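Local coordinates for protein fumarylacetoacetate hydrolase (Burkholderia xenovorans, PDB 5TI1) that probably hydrolyses fumarylacetoacetate to fumarate and acetoacetate, the last step of phenylalanine and tyrosine breakdown, with a divalent metal ion as cofactor, at residues L227-V232 with I324-T329; D294-F299 with V430-C435; V256-W261 with G370-S375. One frame throughout, in Å; residues are numbered along the deposited sequence.

Contact 1. Residues L227-V232 with I324-T329. With MG (magnesium ion), chain K.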
ATOM      1  N   LEU B 227      14.129  -2.040 -14.394  1.00 30.40           N
ATOM      2  CA  LEU B 227      13.610  -3.217 -15.076  1.00 40.23           C
ATOM      3  C   LEU B 227      13.331  -4.302 -14.051  1.00 38.24           C
ATOM      4  O   LEU B 227      14.247  -4.738 -13.342  1.00 36.37           O
ATOM      5  CB  LEU B 227      14.609  -3.717 -16.119  1.00 32.35           C
ATOM      6  CG  LEU B 227      14.379  -5.161 -16.582  1.00 41.55           C
ATOM      7  CD1 LEU B 227      13.127  -5.266 -17.420  1.00 41.05           C
ATOM      8  CD2 LEU B 227      15.573  -5.646 -17.384  1.00 39.52           C
ATOM      9  N   GLU B 228      12.072  -4.731 -13.969  1.00 29.90           N
ATOM     10  CA  GLU B 228      11.653  -5.728 -12.994  1.00 29.72           C
ATOM     11  C   GLU B 228      10.541  -6.588 -13.576  1.00 29.65           C
ATOM     12  O   GLU B 228       9.948  -6.270 -14.607  1.00 30.35           O
ATOM     13  CB  GLU B 228      11.139  -5.072 -11.706  1.00 28.47           C
ATOM     14  CG  GLU B 228      12.076  -4.056 -11.087  1.00 37.25           C
ATOM     15  CD  GLU B 228      11.621  -3.619  -9.720  1.00 31.61           C
ATOM     16  OE1 GLU B 228      12.045  -2.540  -9.261  1.00 27.23           O
ATOM     17  OE2 GLU B 228      10.832  -4.365  -9.112  1.00 29.37           O
ATOM     18  N   THR B 229      10.243  -7.679 -12.881  1.00 29.79           N
ATOM     19  CA  THR B 229       8.971  -8.362 -13.043  1.00 32.24           C
ATOM     20  C   THR B 229       8.134  -8.171 -11.781  1.00 35.32           C
ATOM     21  O   THR B 229       8.652  -7.930 -10.685  1.00 31.15           O
ATOM     22  CB  THR B 229       9.156  -9.857 -13.288  1.00 30.68           C
ATOM     23  OG1 THR B 229       9.672 -10.440 -12.098  1.00 30.87           O
ATOM     24  CG2 THR B 229      10.140 -10.114 -14.452  1.00 32.13           C
ATOM     25  N   GLY B 230       6.824  -8.287 -11.939  1.00 27.76           N
ATOM     26  CA  GLY B 230       5.963  -8.328 -10.772  1.00 26.58           C
ATOM     27  C   GLY B 230       5.121  -9.579 -10.798  1.00 36.24           C
ATOM     28  O   GLY B 230       4.564  -9.924 -11.846  1.00 38.71           O
ATOM     29  N   PHE B 231       5.029 -10.294  -9.684  1.00 29.51           N
ATOM     30  CA  PHE B 231       4.084 -11.394  -9.637  1.00 28.36           C
ATOM     31  C   PHE B 231       2.856 -10.993  -8.833  1.00 25.92           C
ATOM     32  O   PHE B 231       2.907 -10.107  -7.978  1.00 27.18           O
ATOM     33  CB  PHE B 231       4.717 -12.684  -9.097  1.00 28.11           C
ATOM     34  CG  PHE B 231       5.242 -12.620  -7.677  1.00 31.08           C
ATOM     35  CD1 PHE B 231       4.462 -13.050  -6.607  1.00 31.27           C
ATOM     36  CD2 PHE B 231       6.550 -12.238  -7.420  1.00 28.76           C
ATOM     37  CE1 PHE B 231       4.968 -13.068  -5.307  1.00 27.44           C
ATOM     38  CE2 PHE B 231       7.059 -12.257  -6.116  1.00 32.19           C
ATOM     39  CZ  PHE B 231       6.265 -12.675  -5.063  1.00 27.33           C
ATOM     40  N   VAL B 232       1.736 -11.629  -9.154  1.00 29.03           N
ATOM     41  CA  VAL B 232       0.426 -11.237  -8.655  1.00 25.07           C
ATOM     42  C   VAL B 232      -0.102 -12.364  -7.771  1.00 25.54           C
ATOM     43  O   VAL B 232      -0.084 -13.533  -8.171  1.00 35.43           O
ATOM     44  CB  VAL B 232      -0.523 -10.919  -9.825  1.00 33.97           C
ATOM     45  CG1 VAL B 232      -1.948 -10.773  -9.352  1.00 26.61           C
ATOM     46  CG2 VAL B 232      -0.059  -9.633 -10.560  1.00 24.76           C
ATOM     47  N   ILE B 324      13.243 -16.160 -18.352  1.00 42.04           N
ATOM     48  CA  ILE B 324      12.463 -15.095 -18.989  1.00 40.81           C
ATOM     49  C   ILE B 324      13.453 -14.108 -19.584  1.00 48.73           C
ATOM     50  O   ILE B 324      14.155 -13.405 -18.846  1.00 40.48           O
ATOM     51  CB  ILE B 324      11.520 -14.377 -18.017  1.00 38.77           C
ATOM     52  CG1 ILE B 324      10.712 -15.359 -17.164  1.00 38.54           C
ATOM     53  CG2 ILE B 324      10.571 -13.482 -18.788  1.00 44.94           C
ATOM     54  CD1 ILE B 324       9.714 -14.653 -16.234  1.00 36.60           C
ATOM     55  N   THR B 325      13.529 -14.072 -20.912  1.00 42.01           N
ATOM     56  CA  THR B 325      14.352 -13.085 -21.595  1.00 42.22           C
ATOM     57  C   THR B 325      13.695 -11.716 -21.459  1.00 48.19           C
ATOM     58  O   THR B 325      12.493 -11.573 -21.696  1.00 39.44           O
ATOM     59  CB  THR B 325      14.522 -13.463 -23.071  1.00 43.80           C
ATOM     60  OG1 THR B 325      15.310 -14.654 -23.171  1.00 45.73           O
ATOM     61  CG2 THR B 325      15.217 -12.352 -23.844  1.00 43.89           C
ATOM     62  N   LEU B 326      14.474 -10.718 -21.049  1.00 39.82           N
ATOM     63  CA  LEU B 326      13.985  -9.356 -20.871  1.00 38.42           C
ATOM     64  C   LEU B 326      14.827  -8.375 -21.679  1.00 43.47           C
ATOM     65  O   LEU B 326      16.047  -8.540 -21.797  1.00 39.88           O
ATOM     66  CB  LEU B 326      14.007  -8.967 -19.388  1.00 40.95           C
ATOM     67  CG  LEU B 326      13.226  -9.862 -18.428  1.00 41.11           C
ATOM     68  CD1 LEU B 326      13.641  -9.574 -16.998  1.00 42.79           C
ATOM     69  CD2 LEU B 326      11.727  -9.684 -18.582  1.00 38.29           C
ATOM     70  N   GLU B 327      14.169  -7.346 -22.228  1.00 37.64           N
ATOM     71  CA  GLU B 327      14.829  -6.311 -23.009  1.00 41.45           C
ATOM     72  C   GLU B 327      14.182  -4.967 -22.710  1.00 39.75           C
ATOM     73  O   GLU B 327      13.005  -4.887 -22.355  1.00 35.06           O
ATOM     74  CB  GLU B 327      14.755  -6.572 -24.528  1.00 41.10           C
ATOM     75  CG  GLU B 327      15.352  -7.903 -24.964  1.00 56.22           C
ATOM     76  CD  GLU B 327      15.547  -8.007 -26.472  1.00 61.21           C
ATOM     77  OE1 GLU B 327      15.212  -7.038 -27.184  1.00 53.72           O
ATOM     78  OE2 GLU B 327      16.038  -9.060 -26.939  1.00 61.02           O
ATOM     79  N   VAL B 328      14.963  -3.908 -22.863  1.00 36.29           N
ATOM     80  CA  VAL B 328      14.463  -2.552 -22.709  1.00 34.95           C
ATOM     81  C   VAL B 328      14.937  -1.758 -23.913  1.00 35.58           C
ATOM     82  O   VAL B 328      16.095  -1.882 -24.327  1.00 37.01           O
ATOM     83  CB  VAL B 328      14.932  -1.904 -21.389  1.00 37.58           C
ATOM     84  CG1 VAL B 328      14.477  -0.440 -21.295  1.00 37.22           C
ATOM     85  CG2 VAL B 328      14.425  -2.722 -20.168  1.00 33.60           C
ATOM     86  N   THR B 329      14.038  -0.979 -24.499  1.00 42.31           N
ATOM     87  CA  THR B 329      14.416  -0.036 -25.535  1.00 41.99           C
ATOM     88  C   THR B 329      14.110   1.375 -25.062  1.00 37.99           C
ATOM     89  O   THR B 329      13.232   1.598 -24.213  1.00 32.66           O
ATOM     90  CB  THR B 329      13.708  -0.328 -26.874  1.00 40.78           C
ATOM     91  OG1 THR B 329      12.302  -0.100 -26.747  1.00 37.85           O
ATOM     92  CG2 THR B 329      13.959  -1.779 -27.310  1.00 37.02           C
TER
HETATM   93 MG    MG K 501      12.493  -1.114  -7.618  1.00 28.96          MG
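Leu-227 meets Leu-326 and Val-328 through branched aliphatic carbons, with no ring or other flat group at the interface. The one carboxylate close by, that of Glu-228, leaves the opposite side of its strand: OE1 binds the magnesium ion at 2.2 Å, while OE2 is held by a hydrogen bond from the backbone N of Gly-376. Leu-227 and Val-328 pass side by side with their chains running in opposite directions, Leu-227 CD1 lying 4.0 Å from Val-328 CG2. That methyl also lies beside CB and CD2 of the leucine, so one valine branch touches the leucine at CB and at both methyls. Leu-227 CG stands anti to its own nitrogen (chi1 162°), which carries both methyls toward 324-329; CD2 comes to 4.2 Å from Leu-326 CB, the two leucines crossing obliquely. Farther along, Thr-229 turns its methyl to this side, CG2 being 4.4 Å from Leu-326 CD1, a looser touch. Leucine and valine suit a buried place where no polar partner crosses, and glutamate suits the metal side. Leu-326 also packs on Leu-257 of strand 252-263, the sheet neighbour of 223-233. The strand axes, 8.7 Å apart at 131°, belong to different sheets joined here by side chains alone, as in the β-sandwich core of the fumarylacetoacetate hydrolase fold, whose metal site lies on the far face of one layer.

Contact 2. Residues D294-F299 with V430-C435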
ATOM      1  N   ASP B 294       1.288 -21.202 -14.359  1.00 37.63           N
ATOM      2  CA  ASP B 294       1.204 -22.479 -15.069  1.00 42.72           C
ATOM      3  C   ASP B 294       1.794 -22.382 -16.474  1.00 49.88           C
ATOM      4  O   ASP B 294       2.520 -23.283 -16.911  1.00 42.47           O
ATOM      5  CB  ASP B 294      -0.251 -22.953 -15.120  1.00 39.72           C
ATOM      6  CG  ASP B 294      -0.672 -23.656 -13.840  1.00 45.83           C
ATOM      7  OD1 ASP B 294       0.204 -24.291 -13.220  1.00 47.41           O
ATOM      8  OD2 ASP B 294      -1.857 -23.574 -13.449  1.00 41.17           O
ATOM      9  N   ALA B 295       1.505 -21.293 -17.196  1.00 39.99           N
ATOM     10  CA  ALA B 295       2.065 -21.150 -18.537  1.00 43.94           C
ATOM     11  C   ALA B 295       3.585 -21.069 -18.499  1.00 41.57           C
ATOM     12  O   ALA B 295       4.249 -21.446 -19.469  1.00 43.10           O
ATOM     13  CB  ALA B 295       1.482 -19.912 -19.232  1.00 41.15           C
ATOM     14  N   LEU B 296       4.155 -20.595 -17.391  1.00 40.38           N
ATOM     15  CA  LEU B 296       5.601 -20.469 -17.262  1.00 40.82           C
ATOM     16  C   LEU B 296       6.286 -21.751 -16.808  1.00 48.23           C
ATOM     17  O   LEU B 296       7.523 -21.810 -16.826  1.00 43.08           O
ATOM     18  CB  LEU B 296       5.943 -19.360 -16.277  1.00 39.04           C
ATOM     19  CG  LEU B 296       5.513 -17.969 -16.754  1.00 45.00           C
ATOM     20  CD1 LEU B 296       5.428 -17.054 -15.570  1.00 35.92           C
ATOM     21  CD2 LEU B 296       6.508 -17.445 -17.763  1.00 38.41           C
ATOM     22  N   GLU B 297       5.519 -22.754 -16.386  1.00 42.75           N
ATOM     23  CA  GLU B 297       6.117 -23.993 -15.895  1.00 50.12           C
ATOM     24  C   GLU B 297       7.148 -24.593 -16.846  1.00 54.84           C
ATOM     25  O   GLU B 297       8.226 -24.977 -16.364  1.00 47.01           O
ATOM     26  CB  GLU B 297       5.012 -25.009 -15.570  1.00 50.94           C
ATOM     27  CG  GLU B 297       5.531 -26.309 -14.969  1.00 58.11           C
ATOM     28  CD  GLU B 297       6.303 -26.086 -13.679  1.00 54.01           C
ATOM     29  OE1 GLU B 297       5.955 -25.161 -12.919  1.00 50.42           O
ATOM     30  OE2 GLU B 297       7.272 -26.828 -13.434  1.00 54.63           O
ATOM     31  N   PRO B 298       6.928 -24.658 -18.170  1.00 47.31           N
ATOM     32  CA  PRO B 298       7.967 -25.213 -19.060  1.00 50.09           C
ATOM     33  C   PRO B 298       9.277 -24.446 -19.048  1.00 54.60           C
ATOM     34  O   PRO B 298      10.248 -24.919 -19.645  1.00 50.96           O
ATOM     35  CB  PRO B 298       7.319 -25.150 -20.454  1.00 50.16           C
ATOM     36  CG  PRO B 298       5.856 -25.116 -20.191  1.00 58.56           C
ATOM     37  CD  PRO B 298       5.698 -24.335 -18.922  1.00 46.88           C
ATOM     38  N   PHE B 299       9.345 -23.285 -18.394  1.00 55.69           N
ATOM     39  CA  PHE B 299      10.554 -22.473 -18.412  1.00 47.05           C
ATOM     40  C   PHE B 299      11.189 -22.357 -17.033  1.00 46.31           C
ATOM     41  O   PHE B 299      12.117 -21.565 -16.851  1.00 45.94           O
ATOM     42  CB  PHE B 299      10.234 -21.102 -19.030  1.00 45.68           C
ATOM     43  CG  PHE B 299       9.514 -21.220 -20.339  1.00 46.40           C
ATOM     44  CD1 PHE B 299      10.219 -21.464 -21.510  1.00 48.14           C
ATOM     45  CD2 PHE B 299       8.131 -21.167 -20.392  1.00 45.53           C
ATOM     46  CE1 PHE B 299       9.563 -21.613 -22.722  1.00 48.96           C
ATOM     47  CE2 PHE B 299       7.466 -21.319 -21.602  1.00 49.79           C
ATOM     48  CZ  PHE B 299       8.189 -21.546 -22.769  1.00 48.09           C
ATOM     49  N   VAL B 430       6.564 -17.794 -25.129  1.00 44.88           N
ATOM     50  CA  VAL B 430       5.553 -17.465 -24.133  1.00 43.13           C
ATOM     51  C   VAL B 430       5.972 -16.098 -23.616  1.00 41.38           C
ATOM     52  O   VAL B 430       6.921 -15.992 -22.833  1.00 43.55           O
ATOM     53  CB  VAL B 430       5.478 -18.513 -23.014  1.00 43.29           C
ATOM     54  CG1 VAL B 430       4.580 -18.056 -21.867  1.00 41.38           C
ATOM     55  CG2 VAL B 430       4.984 -19.823 -23.583  1.00 46.30           C
ATOM     56  N   GLY B 431       5.311 -15.041 -24.100  1.00 47.10           N
ATOM     57  CA  GLY B 431       5.789 -13.688 -23.933  1.00 45.46           C
ATOM     58  C   GLY B 431       4.847 -12.798 -23.133  1.00 43.40           C
ATOM     59  O   GLY B 431       3.713 -13.169 -22.810  1.00 38.19           O
ATOM     60  N   PHE B 432       5.331 -11.590 -22.842  1.00 38.14           N
ATOM     61  CA  PHE B 432       4.682 -10.702 -21.884  1.00 41.73           C
ATOM     62  C   PHE B 432       4.120  -9.428 -22.508  1.00 44.71           C
ATOM     63  O   PHE B 432       3.540  -8.602 -21.788  1.00 44.56           O
ATOM     64  CB  PHE B 432       5.671 -10.338 -20.772  1.00 33.57           C
ATOM     65  CG  PHE B 432       5.876 -11.426 -19.763  1.00 33.87           C
ATOM     66  CD1 PHE B 432       6.692 -12.504 -20.047  1.00 35.42           C
ATOM     67  CD2 PHE B 432       5.262 -11.359 -18.519  1.00 32.67           C
ATOM     68  CE1 PHE B 432       6.891 -13.501 -19.117  1.00 42.24           C
ATOM     69  CE2 PHE B 432       5.453 -12.363 -17.581  1.00 32.98           C
ATOM     70  CZ  PHE B 432       6.266 -13.427 -17.878  1.00 36.31           C
ATOM     71  N   GLY B 433       4.258  -9.243 -23.819  1.00 34.31           N
ATOM     72  CA  GLY B 433       3.845  -7.952 -24.348  1.00 33.52           C
ATOM     73  C   GLY B 433       4.838  -6.871 -23.949  1.00 34.60           C
ATOM     74  O   GLY B 433       6.038  -7.119 -23.783  1.00 33.37           O
ATOM     75  N   VAL B 434       4.341  -5.645 -23.787  1.00 31.62           N
ATOM     76  CA  VAL B 434       5.231  -4.531 -23.502  1.00 32.87           C
ATOM     77  C   VAL B 434       4.719  -3.729 -22.318  1.00 33.54           C
ATOM     78  O   VAL B 434       3.519  -3.681 -22.024  1.00 28.75           O
ATOM     79  CB  VAL B 434       5.445  -3.601 -24.722  1.00 35.35           C
ATOM     80  CG1 VAL B 434       6.088  -4.366 -25.883  1.00 34.10           C
ATOM     81  CG2 VAL B 434       4.146  -2.921 -25.138  1.00 34.97           C
ATOM     82  N   CYS B 435       5.667  -3.096 -21.641  1.00 31.83           N
ATOM     83  CA  CYS B 435       5.442  -2.214 -20.510  1.00 27.76           C
ATOM     84  C   CYS B 435       6.117  -0.888 -20.866  1.00 31.56           C
ATOM     85  O   CYS B 435       7.319  -0.724 -20.635  1.00 28.18           O
ATOM     86  CB  CYS B 435       6.020  -2.853 -19.251  1.00 27.66           C
ATOM     87  SG  CYS B 435       6.190  -1.741 -17.876  1.00 30.16           S
TER
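Phe-299 lays the CE2–CZ end of its ring against Val-430, crossing it at a slant. Phe-299 CE2 lies 3.5 Å from Val-430 CG2, a close fit, and CZ touches the same methyl at 3.7 Å. One face of the ring carries CB of Pro-298, 4.0 Å above the plane and toward the rim, while the carbonyl O of Ala-295 lies in plane at its edge. With chi1 at -50°, Phe-299 CG sits beside its own nitrogen, which brings the ring back against Ala-295. The hydrogen bond from Phe-299 N to Leu-296 O, 2.8 Å long, closes a turn here. This short helix and its 3-10 continuation pack on the start of strand 429-440, in the mixed sheet of the hydrolase domain that also contains strands 321-331 and 416-424. The other valine branch, CG1, faces Ala-295, whose small CB lets the backbone come near. Apolar side chains suit this buried spot, where Leu-296 approaches Phe-432 from the opposite direction, its CD2 reaching CZ of that ring at 4.0 Å. Both Leu-296 and Phe-432 also touch Val-291 of strand 284-292.

Contact 3. Residues V256-W261 with G370-S375. With NA (sodium ion), chain L; MG (magnesium ion), chain K.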
ATOM      1  N   VAL B 256       3.787 -10.101 -14.524  1.00 30.71           N
ATOM      2  CA  VAL B 256       3.775  -9.003 -15.476  1.00 28.32           C
ATOM      3  C   VAL B 256       5.182  -8.414 -15.529  1.00 31.27           C
ATOM      4  O   VAL B 256       6.032  -8.706 -14.689  1.00 30.11           O
ATOM      5  CB  VAL B 256       2.754  -7.911 -15.102  1.00 32.17           C
ATOM      6  CG1 VAL B 256       1.335  -8.460 -15.164  1.00 36.53           C
ATOM      7  CG2 VAL B 256       3.084  -7.334 -13.725  1.00 25.99           C
ATOM      8  N   LEU B 257       5.417  -7.570 -16.529  1.00 28.69           N
ATOM      9  CA  LEU B 257       6.597  -6.714 -16.535  1.00 39.49           C
ATOM     10  C   LEU B 257       6.318  -5.463 -15.709  1.00 32.85           C
ATOM     11  O   LEU B 257       5.186  -4.989 -15.644  1.00 26.51           O
ATOM     12  CB  LEU B 257       6.972  -6.318 -17.962  1.00 29.47           C
ATOM     13  CG  LEU B 257       7.208  -7.484 -18.938  1.00 35.31           C
ATOM     14  CD1 LEU B 257       7.403  -6.977 -20.355  1.00 31.60           C
ATOM     15  CD2 LEU B 257       8.392  -8.314 -18.506  1.00 32.50           C
ATOM     16  N   LEU B 258       7.363  -4.922 -15.085  1.00 27.34           N
ATOM     17  CA  LEU B 258       7.202  -3.846 -14.108  1.00 26.23           C
ATOM     18  C   LEU B 258       8.373  -2.884 -14.227  1.00 26.50           C
ATOM     19  O   LEU B 258       9.531  -3.286 -14.074  1.00 28.70           O
ATOM     20  CB  LEU B 258       7.097  -4.408 -12.679  1.00 25.84           C
ATOM     21  CG  LEU B 258       6.673  -3.461 -11.539  1.00 28.08           C
ATOM     22  CD1 LEU B 258       6.069  -4.250 -10.348  1.00 25.40           C
ATOM     23  CD2 LEU B 258       7.825  -2.604 -11.055  1.00 24.82           C
ATOM     24  N   ASN B 259       8.073  -1.615 -14.511  1.00 25.86           N
ATOM     25  CA  ASN B 259       9.071  -0.558 -14.551  1.00 26.05           C
ATOM     26  C   ASN B 259       8.842   0.334 -13.339  1.00 28.42           C
ATOM     27  O   ASN B 259       7.893   1.129 -13.312  1.00 26.29           O
ATOM     28  CB  ASN B 259       8.988   0.247 -15.848  1.00 26.22           C
ATOM     29  CG  ASN B 259      10.076   1.310 -15.942  1.00 31.76           C
ATOM     30  OD1 ASN B 259      10.878   1.468 -15.009  1.00 27.53           O
ATOM     31  ND2 ASN B 259      10.122   2.036 -17.076  1.00 26.78           N
ATOM     32  N   ASP B 260       9.722   0.214 -12.345  1.00 28.62           N
ATOM     33  CA  ASP B 260       9.636   1.020 -11.128  1.00 24.72           C
ATOM     34  C   ASP B 260      10.414   2.313 -11.350  1.00 26.85           C
ATOM     35  O   ASP B 260      11.574   2.453 -10.954  1.00 28.55           O
ATOM     36  CB  ASP B 260      10.172   0.235  -9.932  1.00 29.03           C
ATOM     37  CG  ASP B 260      10.198   1.057  -8.652  1.00 35.01           C
ATOM     38  OD1 ASP B 260       9.410   2.027  -8.547  1.00 30.98           O
ATOM     39  OD2 ASP B 260      11.022   0.741  -7.759  1.00 32.51           O
ATOM     40  N   TRP B 261       9.755   3.271 -12.012  1.00 27.31           N
ATOM     41  CA  TRP B 261      10.368   4.565 -12.284  1.00 24.68           C
ATOM     42  C   TRP B 261      10.961   5.163 -11.013  1.00 29.28           C
ATOM     43  O   TRP B 261      10.318   5.179  -9.960  1.00 31.82           O
ATOM     44  CB  TRP B 261       9.341   5.530 -12.877  1.00 29.02           C
ATOM     45  CG  TRP B 261       8.603   5.028 -14.084  1.00 29.38           C
ATOM     46  CD1 TRP B 261       7.376   4.419 -14.103  1.00 24.58           C
ATOM     47  CD2 TRP B 261       9.030   5.111 -15.452  1.00 26.96           C
ATOM     48  NE1 TRP B 261       7.023   4.106 -15.398  1.00 30.42           N
ATOM     49  CE2 TRP B 261       8.017   4.525 -16.245  1.00 29.17           C
ATOM     50  CE3 TRP B 261      10.167   5.619 -16.082  1.00 25.58           C
ATOM     51  CZ2 TRP B 261       8.099   4.453 -17.636  1.00 30.54           C
ATOM     52  CZ3 TRP B 261      10.256   5.536 -17.467  1.00 27.44           C
ATOM     53  CH2 TRP B 261       9.224   4.963 -18.229  1.00 28.65           C
ATOM     54  N   GLY B 370      -4.522 -10.180  -5.887  1.00 22.95           N
ATOM     55  CA  GLY B 370      -4.236  -8.967  -6.635  1.00 24.18           C
ATOM     56  C   GLY B 370      -3.033  -8.182  -6.155  1.00 21.26           C
ATOM     57  O   GLY B 370      -2.624  -7.233  -6.840  1.00 21.11           O
ATOM     58  N   ASP B 371      -2.478  -8.513  -4.982  1.00 23.37           N
ATOM     59  CA  ASP B 371      -1.229  -7.902  -4.541  1.00 21.00           C
ATOM     60  C   ASP B 371      -0.146  -8.072  -5.614  1.00 23.53           C
ATOM     61  O   ASP B 371      -0.096  -9.077  -6.330  1.00 22.59           O
ATOM     62  CB  ASP B 371      -0.742  -8.530  -3.234  1.00 21.06           C
ATOM     63  CG  ASP B 371      -1.447  -7.984  -1.994  1.00 28.39           C
ATOM     64  OD1 ASP B 371      -2.173  -6.966  -2.058  1.00 20.41           O
ATOM     65  OD2 ASP B 371      -1.262  -8.593  -0.920  1.00 25.41           O
ATOM     66  N   LEU B 372       0.734  -7.082  -5.702  1.00 22.52           N
ATOM     67  CA  LEU B 372       1.786  -7.022  -6.709  1.00 23.46           C
ATOM     68  C   LEU B 372       3.133  -7.020  -6.004  1.00 25.10           C
ATOM     69  O   LEU B 372       3.364  -6.219  -5.091  1.00 28.36           O
ATOM     70  CB  LEU B 372       1.638  -5.761  -7.565  1.00 25.21           C
ATOM     71  CG  LEU B 372       2.669  -5.511  -8.667  1.00 22.62           C
ATOM     72  CD1 LEU B 372       2.547  -6.559  -9.759  1.00 23.52           C
ATOM     73  CD2 LEU B 372       2.477  -4.099  -9.229  1.00 22.09           C
ATOM     74  N   MET B 373       4.023  -7.903  -6.431  1.00 23.67           N
ATOM     75  CA  MET B 373       5.314  -8.065  -5.773  1.00 31.26           C
ATOM     76  C   MET B 373       6.413  -7.886  -6.812  1.00 31.96           C
ATOM     77  O   MET B 373       6.597  -8.737  -7.692  1.00 34.25           O
ATOM     78  CB  MET B 373       5.375  -9.424  -5.063  1.00 27.35           C
ATOM     79  CG  MET B 373       4.152  -9.609  -4.165  1.00 31.63           C
ATOM     80  SD  MET B 373       4.487 -10.366  -2.583  1.00 38.41           S
ATOM     81  CE  MET B 373       2.884 -10.225  -1.793  1.00 39.90           C
ATOM     82  N   GLY B 374       7.123  -6.764  -6.720  1.00 29.32           N
ATOM     83  CA  GLY B 374       8.166  -6.466  -7.684  1.00 26.82           C
ATOM     84  C   GLY B 374       9.464  -7.164  -7.317  1.00 26.85           C
ATOM     85  O   GLY B 374       9.852  -7.233  -6.152  1.00 30.46           O
ATOM     86  N   SER B 375      10.150  -7.678  -8.339  1.00 28.96           N
ATOM     87  CA  SER B 375      11.337  -8.489  -8.098  1.00 31.93           C
ATOM     88  C   SER B 375      12.491  -7.670  -7.538  1.00 32.03           C
ATOM     89  O   SER B 375      13.381  -8.235  -6.894  1.00 30.41           O
ATOM     90  CB  SER B 375      11.776  -9.167  -9.401  1.00 30.45           C
ATOM     91  OG  SER B 375      12.081  -8.192 -10.388  1.00 30.47           O
TER
HETATM   92 NA    NA L 502       8.220   3.929  -9.298  0.78 22.53          NA
HETATM   93 MG    MG K 501      12.493  -1.114  -7.618  1.00 28.96          MG
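Just ahead of Leu-372, which meets Val-256 and Leu-258, the chain turns at Gly-370 with phi at 93°, a backbone shape that calls for glycine. Asp-371 then points elsewhere, its OD2 forming a salt bridge with Arg-189 of the second subunit, so a charged residue here joins the dimer. Leu-372 and Leu-258 carry the contact together. Leu-372 CG lies anti to the backbone nitrogen (chi1 179°), extending the side chain toward 256-261, where it meets Leu-258 tip to tip: Leu-372 CD2 is 3.8 Å from Leu-258 CD1. The other methyl, CD1, lies 4.1 Å from Val-256 CG2, and these two side chains cross at about a right angle. Strands 372-374 and 252-263 are not direct neighbours in the mixed sheet, for strand 223-233 runs between them; the leucines close over its Gly-230, which has no side chain to stand in their way. The short axes are 8.8 Å apart and inclined at 62°. Met-373 faces the other side of the sheet and packs on Phe-231. At Gly-374 the missing side chain lets Leu-258 CD1 settle 4.1 Å from the CA; Gly-374 also lies next to Asp-153, a magnesium ligand. Ser-375 OG, finally, is hydrogen-bonded to Thr-229 N. Farther along the partner segment, Asp-260 is the centre of an inverse γ-turn, and its carboxylate bridges two ions: OD2 binds magnesium at 2.4 Å and OD1 binds sodium, also at 2.4 Å. The carbonyl O of Trp-261 reaches the sodium at 2.5 Å, and Lys-280 O, Ala-283 O and Thr-284 OG1 supply its other protein ligands.

Overall arrangement
Strand 223-233 ties contacts 1 and 3 together, whose centres are 9 Å apart: Leu-227 and Thr-229 face the mixed sheet that contains strands 321-331, 416-424 and 429-440, whereas Glu-228 is on the metal side. Gly-230 O and Val-256 N, 2.8 Å apart, probably hydrogen-bond, as do Thr-229 O and Ser-375 N, also at 2.8 Å. The two contacts share the magnesium, Glu-228 and Asp-260 binding it together with Asp-153 and Glu-226. Contact 2 lies farther from the ion; its centre is 10 Å from that of contact 1, which it touches where Phe-432 CE1 meets Ile-324 CG2 at 3.7 Å, and 15 Å from that of contact 3, where Phe-432 and Cys-435 pack on Leu-257.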